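Local coordinates for protein DNA alpha-glucosyltransferase (Enterobacteria phage T4, PDB 1Y6F) that is a phage glycosyltransferase of the GT-B clan, built of two Rossmann-like domains that face each other across a cleft, at residues D138-H143 and E170-Y175; V174-P179 and L304-E309; S123-L128 and K151-E156; R5-M10 and D79-N84. All coordinates share one frame; numbering follows the deposited sequence.

Contact 1 of 4, residues D138-H143 and E170-Y175. With UPG (uridine-5'-diphosphate-glucose), chain E.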
# COMPACT_ATOMS: atom_id res chain seq x y z
N ASP C 138 9.41 -9.08 20.09
CA ASP C 138 9.77 -10.49 20.17
C ASP C 138 9.86 -10.99 18.74
O ASP C 138 10.43 -12.05 18.48
CB ASP C 138 8.69 -11.27 20.94
CG ASP C 138 8.62 -10.89 22.41
OD1 ASP C 138 7.49 -10.61 22.90
OD2 ASP C 138 9.69 -10.86 23.08
N VAL C 139 9.28 -10.23 17.82
CA VAL C 139 9.29 -10.55 16.40
C VAL C 139 9.32 -9.26 15.59
O VAL C 139 8.65 -8.29 15.94
CB VAL C 139 8.05 -11.38 15.98
CG1 VAL C 139 8.01 -11.56 14.45
CG2 VAL C 139 8.09 -12.75 16.64
N ILE C 140 10.10 -9.25 14.51
CA ILE C 140 10.23 -8.07 13.66
C ILE C 140 10.13 -8.47 12.19
O ILE C 140 10.62 -9.52 11.78
CB ILE C 140 11.59 -7.37 13.86
CG1 ILE C 140 11.84 -7.11 15.34
CG2 ILE C 140 11.62 -6.05 13.11
CD1 ILE C 140 13.28 -6.73 15.65
N PHE C 141 9.49 -7.62 11.39
CA PHE C 141 9.33 -7.88 9.96
C PHE C 141 9.76 -6.64 9.20
O PHE C 141 9.73 -5.55 9.77
CB PHE C 141 7.87 -8.17 9.58
CG PHE C 141 7.31 -9.45 10.15
CD1 PHE C 141 6.58 -9.44 11.32
CD2 PHE C 141 7.47 -10.65 9.47
CE1 PHE C 141 6.02 -10.61 11.82
CE2 PHE C 141 6.92 -11.83 9.96
CZ PHE C 141 6.18 -11.81 11.14
N SER C 142 10.13 -6.80 7.93
CA SER C 142 10.49 -5.67 7.05
C SER C 142 10.21 -6.12 5.62
O SER C 142 10.01 -7.31 5.38
CB SER C 142 11.97 -5.30 7.18
OG SER C 142 12.79 -6.28 6.55
N HIS C 143 10.18 -5.17 4.69
CA HIS C 143 9.93 -5.51 3.29
C HIS C 143 11.14 -6.12 2.57
O HIS C 143 10.98 -6.74 1.52
CB HIS C 143 9.49 -4.27 2.50
CG HIS C 143 8.07 -3.86 2.76
ND1 HIS C 143 7.00 -4.65 2.43
CD2 HIS C 143 7.57 -2.76 3.36
CE1 HIS C 143 5.88 -4.06 2.82
NE2 HIS C 143 6.20 -2.91 3.38
N GLU C 170 24.49 -9.14 19.76
CA GLU C 170 23.54 -9.90 18.95
C GLU C 170 22.27 -9.15 18.52
O GLU C 170 21.47 -8.72 19.35
CB GLU C 170 23.15 -11.19 19.68
CG GLU C 170 22.15 -12.05 18.92
CD GLU C 170 22.67 -12.49 17.56
OE1 GLU C 170 23.71 -13.18 17.52
OE2 GLU C 170 22.04 -12.14 16.54
N ALA C 171 22.10 -9.01 17.21
CA ALA C 171 20.95 -8.33 16.64
C ALA C 171 19.82 -9.31 16.33
O ALA C 171 20.05 -10.36 15.73
CB ALA C 171 21.35 -7.58 15.38
N PRO C 172 18.58 -8.97 16.72
CA PRO C 172 17.40 -9.80 16.49
C PRO C 172 17.25 -10.16 15.02
O PRO C 172 17.76 -9.46 14.15
CB PRO C 172 16.25 -8.91 16.96
CG PRO C 172 16.89 -8.03 17.97
CD PRO C 172 18.20 -7.69 17.33
N THR C 173 16.56 -11.26 14.73
CA THR C 173 16.34 -11.63 13.34
C THR C 173 15.23 -10.72 12.81
O THR C 173 14.36 -10.30 13.56
CB THR C 173 15.85 -13.09 13.19
OG1 THR C 173 16.78 -13.99 13.80
CG2 THR C 173 15.71 -13.46 11.72
N VAL C 174 15.28 -10.41 11.52
CA VAL C 174 14.24 -9.59 10.89
C VAL C 174 13.68 -10.45 9.78
O VAL C 174 14.39 -10.75 8.82
CB VAL C 174 14.81 -8.29 10.29
CG1 VAL C 174 13.75 -7.61 9.42
CG2 VAL C 174 15.23 -7.35 11.38
N TYR C 175 12.43 -10.87 9.92
CA TYR C 175 11.81 -11.70 8.89
C TYR C 175 11.19 -10.82 7.83
O TYR C 175 10.83 -9.67 8.09
CB TYR C 175 10.72 -12.58 9.49
CG TYR C 175 11.20 -13.54 10.55
CD1 TYR C 175 11.78 -14.76 10.21
CD2 TYR C 175 11.04 -13.23 11.90
CE1 TYR C 175 12.17 -15.66 11.20
CE2 TYR C 175 11.43 -14.11 12.89
CZ TYR C 175 12.00 -15.33 12.54
OH TYR C 175 12.35 -16.21 13.53
N1 UPG E . -5.55 4.88 -0.95
C2 UPG E . -6.82 5.39 -0.76
N3 UPG E . -6.92 6.74 -0.96
C4 UPG E . -5.92 7.61 -1.32
C5 UPG E . -4.64 6.99 -1.53
C6 UPG E . -4.51 5.68 -1.34
O2 UPG E . -7.78 4.70 -0.46
O4 UPG E . -6.15 8.81 -1.40
C1C UPG E . -5.35 3.45 -0.68
C2C UPG E . -4.87 2.60 -1.85
O2C UPG E . -5.97 2.14 -2.59
C3C UPG E . -4.17 1.47 -1.11
C4C UPG E . -3.51 2.20 0.05
O4C UPG E . -4.35 3.35 0.31
O3C UPG E . -5.13 0.55 -0.60
C5C UPG E . -2.09 2.65 -0.20
O5C UPG E . -1.21 1.55 -0.05
PA UPG E . 0.02 1.32 -1.03
O1A UPG E . 0.81 0.22 -0.43
O2A UPG E . -0.50 1.17 -2.41
O3A UPG E . 0.86 2.72 -0.96
PB UPG E . 1.61 3.46 0.28
O1B UPG E . 2.91 3.96 -0.21
O2B UPG E . 0.64 4.42 0.85
O3B UPG E . 1.86 2.27 1.32
C1' UPG E . 3.02 2.10 2.20
C2' UPG E . 4.35 1.81 1.50
C3' UPG E . 4.14 0.58 0.61
C4' UPG E . 3.71 -0.62 1.48
C5' UPG E . 2.52 -0.26 2.39
C6' UPG E . 2.24 -1.32 3.45
O2' UPG E . 4.76 2.93 0.73
O3' UPG E . 5.33 0.27 -0.11
O4' UPG E . 3.35 -1.70 0.63
O5' UPG E . 2.74 1.00 3.09
O6' UPG E . 3.35 -2.19 3.63

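Contact 2 of 4, residues V174-P179 and L304-E309. With UPG (uridine-5'-diphosphate-glucose), chain E.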
# COMPACT_ATOMS: atom_id res chain seq x y z
N VAL C 174 15.28 -10.41 11.52
CA VAL C 174 14.24 -9.59 10.89
C VAL C 174 13.68 -10.45 9.78
O VAL C 174 14.39 -10.75 8.82
CB VAL C 174 14.81 -8.29 10.29
CG1 VAL C 174 13.75 -7.61 9.42
CG2 VAL C 174 15.23 -7.35 11.38
N TYR C 175 12.43 -10.87 9.92
CA TYR C 175 11.81 -11.70 8.89
C TYR C 175 11.19 -10.82 7.83
O TYR C 175 10.83 -9.67 8.09
CB TYR C 175 10.72 -12.58 9.49
CG TYR C 175 11.20 -13.54 10.55
CD1 TYR C 175 11.78 -14.76 10.21
CD2 TYR C 175 11.04 -13.23 11.90
CE1 TYR C 175 12.17 -15.66 11.20
CE2 TYR C 175 11.43 -14.11 12.89
CZ TYR C 175 12.00 -15.33 12.54
OH TYR C 175 12.35 -16.21 13.53
N ASN C 176 11.07 -11.36 6.63
CA ASN C 176 10.50 -10.66 5.51
C ASN C 176 9.00 -10.94 5.46
O ASN C 176 8.55 -12.02 5.84
CB ASN C 176 11.17 -11.14 4.21
CG ASN C 176 10.46 -10.64 2.97
OD1 ASN C 176 9.61 -11.33 2.39
ND2 ASN C 176 10.80 -9.43 2.54
N PHE C 177 8.22 -9.96 5.01
CA PHE C 177 6.79 -10.19 4.91
C PHE C 177 6.29 -9.50 3.67
O PHE C 177 7.03 -8.75 3.03
CB PHE C 177 6.05 -9.64 6.13
CG PHE C 177 5.87 -8.14 6.11
CD1 PHE C 177 4.65 -7.58 5.76
CD2 PHE C 177 6.93 -7.30 6.45
CE1 PHE C 177 4.47 -6.19 5.73
CE2 PHE C 177 6.77 -5.90 6.43
CZ PHE C 177 5.54 -5.35 6.07
N GLN C 178 5.04 -9.77 3.32
CA GLN C 178 4.40 -9.15 2.18
C GLN C 178 3.11 -8.54 2.69
O GLN C 178 2.43 -9.12 3.53
CB GLN C 178 4.05 -10.19 1.12
CG GLN C 178 5.21 -10.86 0.46
CD GLN C 178 4.74 -11.88 -0.53
OE1 GLN C 178 4.10 -11.54 -1.52
NE2 GLN C 178 5.03 -13.15 -0.25
N PRO C 179 2.77 -7.34 2.23
CA PRO C 179 1.52 -6.73 2.70
C PRO C 179 0.39 -7.39 1.93
O PRO C 179 0.12 -7.04 0.79
CB PRO C 179 1.71 -5.26 2.35
CG PRO C 179 2.57 -5.33 1.10
CD PRO C 179 3.58 -6.39 1.44
N LEU C 304 13.37 -4.00 -2.74
CA LEU C 304 12.42 -4.97 -3.28
C LEU C 304 12.78 -6.44 -3.14
O LEU C 304 13.83 -6.89 -3.59
CB LEU C 304 12.16 -4.66 -4.76
CG LEU C 304 11.58 -3.28 -5.08
CD1 LEU C 304 11.52 -3.08 -6.58
CD2 LEU C 304 10.20 -3.15 -4.47
N GLN C 305 11.86 -7.19 -2.54
CA GLN C 305 12.06 -8.61 -2.35
C GLN C 305 10.85 -9.34 -2.92
O GLN C 305 10.91 -9.85 -4.03
CB GLN C 305 12.26 -8.94 -0.85
CG GLN C 305 12.79 -10.35 -0.62
CD GLN C 305 13.46 -10.53 0.73
OE1 GLN C 305 14.18 -9.64 1.20
NE2 GLN C 305 13.24 -11.70 1.36
N ARG C 306 9.75 -9.37 -2.16
CA ARG C 306 8.52 -10.02 -2.62
C ARG C 306 7.31 -9.08 -2.51
O ARG C 306 6.22 -9.40 -2.98
CB ARG C 306 8.22 -11.27 -1.78
CG ARG C 306 9.31 -12.34 -1.81
CD ARG C 306 8.87 -13.59 -1.03
NE ARG C 306 8.65 -13.32 0.39
CZ ARG C 306 7.95 -14.11 1.21
NH1 ARG C 306 7.80 -13.79 2.48
NH2 ARG C 306 7.39 -15.22 0.74
N SER C 307 7.52 -7.91 -1.91
CA SER C 307 6.42 -6.99 -1.69
C SER C 307 5.88 -6.11 -2.79
O SER C 307 6.52 -5.15 -3.25
CB SER C 307 6.72 -6.09 -0.48
OG SER C 307 6.51 -6.78 0.74
N LEU C 308 4.68 -6.47 -3.21
CA LEU C 308 3.97 -5.68 -4.19
C LEU C 308 3.20 -4.72 -3.25
O LEU C 308 3.16 -4.95 -2.03
CB LEU C 308 3.02 -6.61 -4.96
CG LEU C 308 2.91 -6.43 -6.48
CD1 LEU C 308 4.28 -6.14 -7.07
CD2 LEU C 308 2.30 -7.69 -7.08
N GLU C 309 2.65 -3.63 -3.77
CA GLU C 309 1.91 -2.67 -2.95
C GLU C 309 0.40 -2.86 -3.10
O GLU C 309 -0.06 -3.45 -4.07
CB GLU C 309 2.28 -1.25 -3.36
CG GLU C 309 3.59 -0.77 -2.77
CD GLU C 309 4.21 0.38 -3.56
OE1 GLU C 309 5.01 0.10 -4.48
OE2 GLU C 309 3.90 1.55 -3.26
N1 UPG E . -5.55 4.88 -0.95
C2 UPG E . -6.82 5.39 -0.76
N3 UPG E . -6.92 6.74 -0.96
C4 UPG E . -5.92 7.61 -1.32
C5 UPG E . -4.64 6.99 -1.53
C6 UPG E . -4.51 5.68 -1.34
O2 UPG E . -7.78 4.70 -0.46
O4 UPG E . -6.15 8.81 -1.40
C1C UPG E . -5.35 3.45 -0.68
C2C UPG E . -4.87 2.60 -1.85
O2C UPG E . -5.97 2.14 -2.59
C3C UPG E . -4.17 1.47 -1.11
C4C UPG E . -3.51 2.20 0.05
O4C UPG E . -4.35 3.35 0.31
O3C UPG E . -5.13 0.55 -0.60
C5C UPG E . -2.09 2.65 -0.20
O5C UPG E . -1.21 1.55 -0.05
PA UPG E . 0.02 1.32 -1.03
O1A UPG E . 0.81 0.22 -0.43
O2A UPG E . -0.50 1.17 -2.41
O3A UPG E . 0.86 2.72 -0.96
PB UPG E . 1.61 3.46 0.28
O1B UPG E . 2.91 3.96 -0.21
O2B UPG E . 0.64 4.42 0.85
O3B UPG E . 1.86 2.27 1.32
C1' UPG E . 3.02 2.10 2.20
C2' UPG E . 4.35 1.81 1.50
C3' UPG E . 4.14 0.58 0.61
C4' UPG E . 3.71 -0.62 1.48
C5' UPG E . 2.52 -0.26 2.39
C6' UPG E . 2.24 -1.32 3.45
O2' UPG E . 4.76 2.93 0.73
O3' UPG E . 5.33 0.27 -0.11
O4' UPG E . 3.35 -1.70 0.63
O5' UPG E . 2.74 1.00 3.09
O6' UPG E . 3.35 -2.19 3.63

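Contact 3 of 4, residues S123-L128 and K151-E156. With nucleotides of chain A.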
# COMPACT_ATOMS: atom_id res chain seq x y z
N SER C 123 12.40 8.22 5.30
CA SER C 123 11.12 7.99 5.98
C SER C 123 11.41 7.42 7.35
O SER C 123 10.90 7.91 8.35
CB SER C 123 10.24 7.00 5.21
OG SER C 123 9.46 7.65 4.22
N LEU C 124 12.24 6.38 7.39
CA LEU C 124 12.59 5.72 8.65
C LEU C 124 13.08 6.70 9.70
O LEU C 124 12.88 6.48 10.89
CB LEU C 124 13.65 4.66 8.41
CG LEU C 124 13.28 3.53 7.45
CD1 LEU C 124 14.46 2.58 7.29
CD2 LEU C 124 12.06 2.79 8.00
N ARG C 125 13.73 7.77 9.25
CA ARG C 125 14.27 8.77 10.17
C ARG C 125 13.24 9.65 10.83
O ARG C 125 13.51 10.23 11.87
CB ARG C 125 15.28 9.67 9.45
CG ARG C 125 16.54 8.96 9.02
CD ARG C 125 17.41 8.59 10.20
NE ARG C 125 18.50 7.73 9.76
CZ ARG C 125 19.39 7.16 10.56
NH1 ARG C 125 19.34 7.37 11.88
NH2 ARG C 125 20.31 6.37 10.05
N ARG C 126 12.06 9.76 10.23
CA ARG C 126 11.02 10.61 10.82
C ARG C 126 10.18 9.88 11.85
O ARG C 126 9.04 10.24 12.10
CB ARG C 126 10.13 11.20 9.73
CG ARG C 126 10.88 12.16 8.81
CD ARG C 126 9.92 13.07 8.05
NE ARG C 126 10.62 13.95 7.13
CZ ARG C 126 10.03 14.87 6.37
NH1 ARG C 126 8.71 15.02 6.43
NH2 ARG C 126 10.75 15.62 5.55
N ASN C 127 10.76 8.85 12.45
CA ASN C 127 10.06 8.07 13.47
C ASN C 127 10.65 8.32 14.85
O ASN C 127 11.86 8.54 14.99
CB ASN C 127 10.16 6.58 13.14
CG ASN C 127 9.14 6.15 12.09
OD1 ASN C 127 9.39 5.23 11.32
ND2 ASN C 127 7.98 6.80 12.09
N LEU C 128 9.79 8.31 15.86
CA LEU C 128 10.21 8.50 17.24
C LEU C 128 9.85 7.25 18.04
O LEU C 128 8.70 6.83 18.08
CB LEU C 128 9.52 9.74 17.84
CG LEU C 128 9.89 11.09 17.23
CD1 LEU C 128 9.06 12.20 17.85
CD2 LEU C 128 11.37 11.37 17.45
N LYS C 151 19.87 -3.05 6.64
CA LYS C 151 21.30 -2.77 6.48
C LYS C 151 21.85 -1.52 7.17
O LYS C 151 23.04 -1.47 7.48
CB LYS C 151 21.68 -2.72 4.99
CG LYS C 151 21.41 -4.00 4.21
CD LYS C 151 21.97 -5.24 4.89
CE LYS C 151 21.72 -6.48 4.05
NZ LYS C 151 22.03 -7.74 4.77
N VAL C 152 21.02 -0.51 7.40
CA VAL C 152 21.55 0.68 8.06
C VAL C 152 21.01 0.92 9.46
O VAL C 152 21.79 1.01 10.41
CB VAL C 152 21.39 1.95 7.17
CG1 VAL C 152 20.29 1.77 6.17
CG2 VAL C 152 21.14 3.18 8.02
N LEU C 153 19.69 1.02 9.63
CA LEU C 153 19.18 1.25 10.98
C LEU C 153 19.46 0.14 11.99
O LEU C 153 19.75 0.42 13.15
CB LEU C 153 17.68 1.56 10.96
CG LEU C 153 17.28 2.99 10.57
CD1 LEU C 153 15.84 3.23 10.96
CD2 LEU C 153 18.17 3.98 11.30
N MET C 154 19.37 -1.12 11.57
CA MET C 154 19.62 -2.23 12.49
C MET C 154 21.11 -2.35 12.81
O MET C 154 21.51 -3.08 13.71
CB MET C 154 19.12 -3.57 11.90
CG MET C 154 17.60 -3.79 11.92
SD MET C 154 16.81 -3.88 13.55
CE MET C 154 17.32 -5.47 14.06
N LYS C 155 21.92 -1.62 12.07
CA LYS C 155 23.36 -1.64 12.28
C LYS C 155 23.69 -0.59 13.34
O LYS C 155 24.59 -0.79 14.15
CB LYS C 155 24.08 -1.32 10.97
CG LYS C 155 25.51 -1.84 10.87
CD LYS C 155 25.56 -3.36 10.74
CE LYS C 155 27.01 -3.85 10.64
NZ LYS C 155 27.12 -5.34 10.53
N GLU C 156 22.95 0.51 13.34
CA GLU C 156 23.17 1.58 14.31
C GLU C 156 22.78 1.19 15.73
O GLU C 156 23.29 1.75 16.69
CB GLU C 156 22.39 2.84 13.93
CG GLU C 156 22.89 3.57 12.69
CD GLU C 156 22.14 4.87 12.45
OE1 GLU C 156 22.51 5.59 11.49
OE2 GLU C 156 21.20 5.17 13.21
P DT A 6 10.02 8.78 0.79
OP1 DT A 6 10.06 7.54 1.62
OP2 DT A 6 9.20 8.79 -0.45
O5' DT A 6 9.57 10.01 1.69
C5' DT A 6 10.37 10.43 2.79
C4' DT A 6 9.92 11.77 3.32
O4' DT A 6 10.35 12.85 2.45
C3' DT A 6 8.41 11.95 3.52
O3' DT A 6 8.19 12.57 4.78
C2' DT A 6 8.02 12.90 2.41
C1' DT A 6 9.27 13.75 2.27
N1 DT A 6 9.44 14.39 0.95
C2 DT A 6 9.63 15.75 0.91
O2 DT A 6 9.68 16.45 1.91
N3 DT A 6 9.77 16.27 -0.36
C4 DT A 6 9.74 15.57 -1.56
O4 DT A 6 9.88 16.18 -2.64
C5 DT A 6 9.54 14.15 -1.44
C7 DT A 6 9.49 13.31 -2.67
C6 DT A 6 9.40 13.64 -0.20
O5' 3DR A 7 6.04 11.22 4.77
P 3DR A 7 6.77 12.42 5.52
OP1 3DR A 7 5.99 13.66 5.27
OP2 3DR A 7 7.05 11.99 6.92

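Contact 4 of 4, residues R5-M10 and D79-N84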
# COMPACT_ATOMS: atom_id res chain seq x y z
N ARG C 5 -6.12 -13.50 21.46
CA ARG C 5 -6.63 -12.14 21.47
C ARG C 5 -5.52 -11.24 20.86
O ARG C 5 -4.37 -11.29 21.28
CB ARG C 5 -6.96 -11.74 22.92
CG ARG C 5 -7.79 -10.49 23.05
CD ARG C 5 -8.86 -10.64 24.14
NE ARG C 5 -10.12 -10.02 23.72
CZ ARG C 5 -10.32 -8.71 23.62
NH1 ARG C 5 -11.49 -8.24 23.21
NH2 ARG C 5 -9.36 -7.85 23.95
N ILE C 6 -5.89 -10.44 19.86
CA ILE C 6 -4.94 -9.59 19.15
C ILE C 6 -5.24 -8.10 19.24
O ILE C 6 -6.39 -7.70 19.14
CB ILE C 6 -4.93 -9.96 17.64
CG1 ILE C 6 -4.83 -11.47 17.46
CG2 ILE C 6 -3.76 -9.25 16.92
CD1 ILE C 6 -3.58 -12.09 18.02
N CYS C 7 -4.21 -7.30 19.42
CA CYS C 7 -4.37 -5.86 19.45
C CYS C 7 -3.45 -5.27 18.38
O CYS C 7 -2.23 -5.43 18.46
CB CYS C 7 -4.02 -5.26 20.80
SG CYS C 7 -4.12 -3.41 20.79
N ILE C 8 -4.03 -4.61 17.38
CA ILE C 8 -3.26 -3.99 16.32
C ILE C 8 -3.13 -2.53 16.68
O ILE C 8 -4.13 -1.82 16.82
CB ILE C 8 -3.97 -4.16 14.96
CG1 ILE C 8 -4.20 -5.65 14.70
CG2 ILE C 8 -3.13 -3.53 13.86
CD1 ILE C 8 -4.94 -5.97 13.45
N PHE C 9 -1.90 -2.08 16.85
CA PHE C 9 -1.60 -0.72 17.29
C PHE C 9 -0.86 0.11 16.25
O PHE C 9 0.18 -0.31 15.74
CB PHE C 9 -0.74 -0.79 18.56
CG PHE C 9 -0.63 0.51 19.32
CD1 PHE C 9 0.38 0.69 20.25
CD2 PHE C 9 -1.58 1.53 19.15
CE1 PHE C 9 0.46 1.86 21.01
CE2 PHE C 9 -1.51 2.70 19.91
CZ PHE C 9 -0.49 2.86 20.84
N MET C 10 -1.40 1.28 15.96
CA MET C 10 -0.78 2.21 15.01
C MET C 10 -0.48 3.49 15.79
O MET C 10 -1.34 4.36 15.96
CB MET C 10 -1.73 2.48 13.87
CG MET C 10 -2.04 1.27 13.01
SD MET C 10 -3.15 1.71 11.65
CE MET C 10 -4.71 1.65 12.50
N ASP C 79 -3.02 -11.12 23.59
CA ASP C 79 -2.01 -12.15 23.76
C ASP C 79 -0.87 -11.74 22.83
O ASP C 79 0.31 -12.00 23.11
CB ASP C 79 -2.58 -13.51 23.34
CG ASP C 79 -3.65 -14.01 24.30
OD1 ASP C 79 -4.71 -14.46 23.82
OD2 ASP C 79 -3.43 -13.97 25.54
N ILE C 80 -1.24 -11.06 21.74
CA ILE C 80 -0.30 -10.59 20.73
C ILE C 80 -0.54 -9.12 20.45
O ILE C 80 -1.65 -8.71 20.11
CB ILE C 80 -0.49 -11.35 19.42
CG1 ILE C 80 -0.26 -12.84 19.65
CG2 ILE C 80 0.43 -10.82 18.37
CD1 ILE C 80 -0.56 -13.68 18.46
N LEU C 81 0.50 -8.32 20.62
CA LEU C 81 0.42 -6.88 20.38
C LEU C 81 1.23 -6.64 19.12
O LEU C 81 2.43 -6.95 19.06
CB LEU C 81 1.05 -6.11 21.53
CG LEU C 81 0.64 -4.65 21.72
CD1 LEU C 81 1.89 -3.81 21.93
CD2 LEU C 81 -0.18 -4.17 20.54
N ILE C 82 0.56 -6.10 18.11
CA ILE C 82 1.17 -5.82 16.83
C ILE C 82 1.24 -4.32 16.59
O ILE C 82 0.21 -3.67 16.42
CB ILE C 82 0.35 -6.49 15.73
CG1 ILE C 82 0.46 -8.01 15.86
CG2 ILE C 82 0.78 -6.02 14.39
CD1 ILE C 82 -0.37 -8.76 14.84
N ILE C 83 2.45 -3.77 16.58
CA ILE C 83 2.63 -2.34 16.35
C ILE C 83 3.04 -2.11 14.90
O ILE C 83 4.09 -2.58 14.46
CB ILE C 83 3.70 -1.79 17.29
CG1 ILE C 83 3.33 -2.14 18.73
CG2 ILE C 83 3.85 -0.29 17.12
CD1 ILE C 83 4.32 -1.60 19.78
N ASN C 84 2.21 -1.39 14.13
CA ASN C 84 2.51 -1.13 12.72
C ASN C 84 3.11 0.23 12.40
O ASN C 84 3.58 0.47 11.28
CB ASN C 84 1.26 -1.36 11.86
CG ASN C 84 0.84 -2.82 11.81
OD1 ASN C 84 1.61 -3.69 11.41
ND2 ASN C 84 -0.38 -3.10 12.23

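Contact 1 of 4, residues D138-H143 and E170-Y175
I140 and S142 are tied to Y175 by two backbone bonds. Y175 N donates to I140 O over 2.9 Å, and S142 N donates to Y175 O over 3.0 Å. Between them F141 and Y175 form a parallel beta bridge. Y175 O also takes a CA-H...O contact from F141 CA at 3.0 Å. The touching parts diverge by 57°, and the pairing is a single bridge.

The bridge adds strand 175-176 to the edge of the parallel sheet in the N-terminal Rossmann-like domain. Strand 139-142 is its neighbour there, with strand 111-115 on the other side.

Apolar contacts flank the bridge. F141 and Y175 share one face, with F141 CD2 3.8 Å from Y175 CB. I400 of helix 390-402 touches both side chains, and Y115 stacks on the F141 ring. I140 and V174 both rest on helix 148-157, and I140 CG2 lies 4.2 Å from V174 CG2. I140 CD1 extends to P172 CB, 3.9 Å away.

S142 and H143 carry the polar contacts at the C-terminal end of the strand. V174 CG1 lies anti to the backbone N (chi1 169°), which puts this methyl against S142 OG. That hydroxyl is hydrogen-bonded to N150. H143 meets the bound UPG at its ring edge: NE2 gives a weak hydrogen bond to O6' at 3.0 Å, with O6' in the ring plane. Its ND1 is bonded to S307 OG, which fixes the rotation of the imidazole.

Contact 2 of 4, residues V174-P179 and L304-E309
N176-P179 and Q305-L308 meet in a largely polar contact between the two domains of the GT-B fold. Segment 174-179 holds edge strand 175-176 of the N-terminal sheet and the chain that follows it. Segment 304-309 lies in the loop after strand 290-295 of the other domain and leads into helix 310-317. The two touching parts run in almost the same direction, 5° apart.

R306 grips N176 side-on. Its NE and NH1 both donate to N176 OD1, at 3.0 and 3.1 Å, and OD1 lies in the guanidinium plane. The NH1 bond lies in the carbonyl plane, while NE comes in tilted from it. E396 of helix 390-402 pairs with NH1 in a salt bridge and is a charged partner of R306.

The side-chain amide of N176 also stacks on that of Q305. Their planes are 8° apart, and N176 CG lies 3.4 Å from Q305 NE2. N176 CG is anti to the backbone N (chi1 170°), which sends the amide across to both partners. Q305 OE1 is held by D145 N. The end of the Q178 side chain lies over one face of the R306 guanidinium, its plane steeply tilted to it.

Nearer the cleft, P179 CG lies 3.2 Å from L308 O. The UPG is touched from both segments: P179 CB is 3.7 Å from its O6', and CG of the helix N-cap residue E309 is 3.3 Å from its O3'.

Contact 3 of 4, residues S123-L128 and K151-E156
L124 and L153 have the nearest CA atoms, 8.3 Å apart, where a type I turn spanning L124 to N127 faces helix 148-157. The facing helix has a wider pi-type turn here, and V152 O accepts from both K155 N and E156 N.

L153 spreads its two methyls over two partners. CD1 meets L124 CB at 3.7 Å. CD2 lies over one face of the R125 guanidinium, 3.4 Å from NH2. R125 slides past L153 after a bend at chi2 (-70°) and reaches E156. The grip is end-on. R125 NH2 donates to E156 OE1 at 2.7 Å, from above the carboxylate plane. R125 NH1 donates to E156 OE2 at 3.2 Å, on the syn side.

The same segment meets the nucleic acid of chain A. S123 OG donates to OP1 of DT6 of chain A at 2.7 Å. The R126 guanidinium lies with one face on O3' of that nucleotide.

The two-point salt bridge would limit the rotation of the guanidinium, though a crystal neighbour also touches R125. Both charged residues are exposed, so solvent would probably weaken the pull between them. The leucine pair is buried, and this join is therefore apolar inside and ionic at the surface.

Contact 4 of 4, residues R5-M10 and D79-N84
I6 to F9 pair residue by residue with I80 to I83 as parallel strands in the sheet of the N-terminal Rossmann-like domain. Their axes pass 4.6 Å apart at closest, and the strand directions differ by 21°.

The ladder is regular. C7 N donates to I80 O, and I82 N donates to C7 O over 2.9 Å. F9 N then donates to I82 O, and N84 N to F9 O over 2.8 Å. At the start of the pairing D79 adds two bonds. R5 O accepts from D79 N as well as I80 N, and R5 N donates to D79 OD1 at 2.9 Å, on the anti side of the carboxylate.

Side chains alternate between faces. I6, I8, I80 and I82 share one. There I6 and I80 lie side by side, with CD1 of I6 3.4 Å from CD1 of I80. C7, F9, L81 and I83 share the other. L81 CD2 lies 4.0 Å from both C7 CB and F9 CB. With its CG anti to the backbone N (chi1 -158°), L81 leans toward the neighbouring strand.

Further out, strand 36-42 flanks 5-10 and strand 111-115 flanks 80-85. V113 touches both I80 and I82. N84 packs on helix 18-32. The R5 guanidinium is held by two salt bridges, NE to E36 OE2 and NH2 to D77 OD1.

Contacts 1, 2 and 4 all reach the sheet of the N-terminal domain. Contacts 1 and 2 share V174 and Y175, their centres about 13 Å apart. They also meet through H143 ND1 and S307 OG, 2.8 Å apart, and both touch the UPG in the cleft. Contact 3 touches contact 1 through M154 CE, 3.9 Å from V174 CG2, with centres about 13 Å apart. Contact 3 faces the nucleic acid of chain A, and the side chain of L124 is about 10 Å from the UPG. Contact 4 lies further inside the sheet, its centre about 16 Å from that of contact 1, without touching the others. Its N84 side chain still comes within about 8 Å of the UPG.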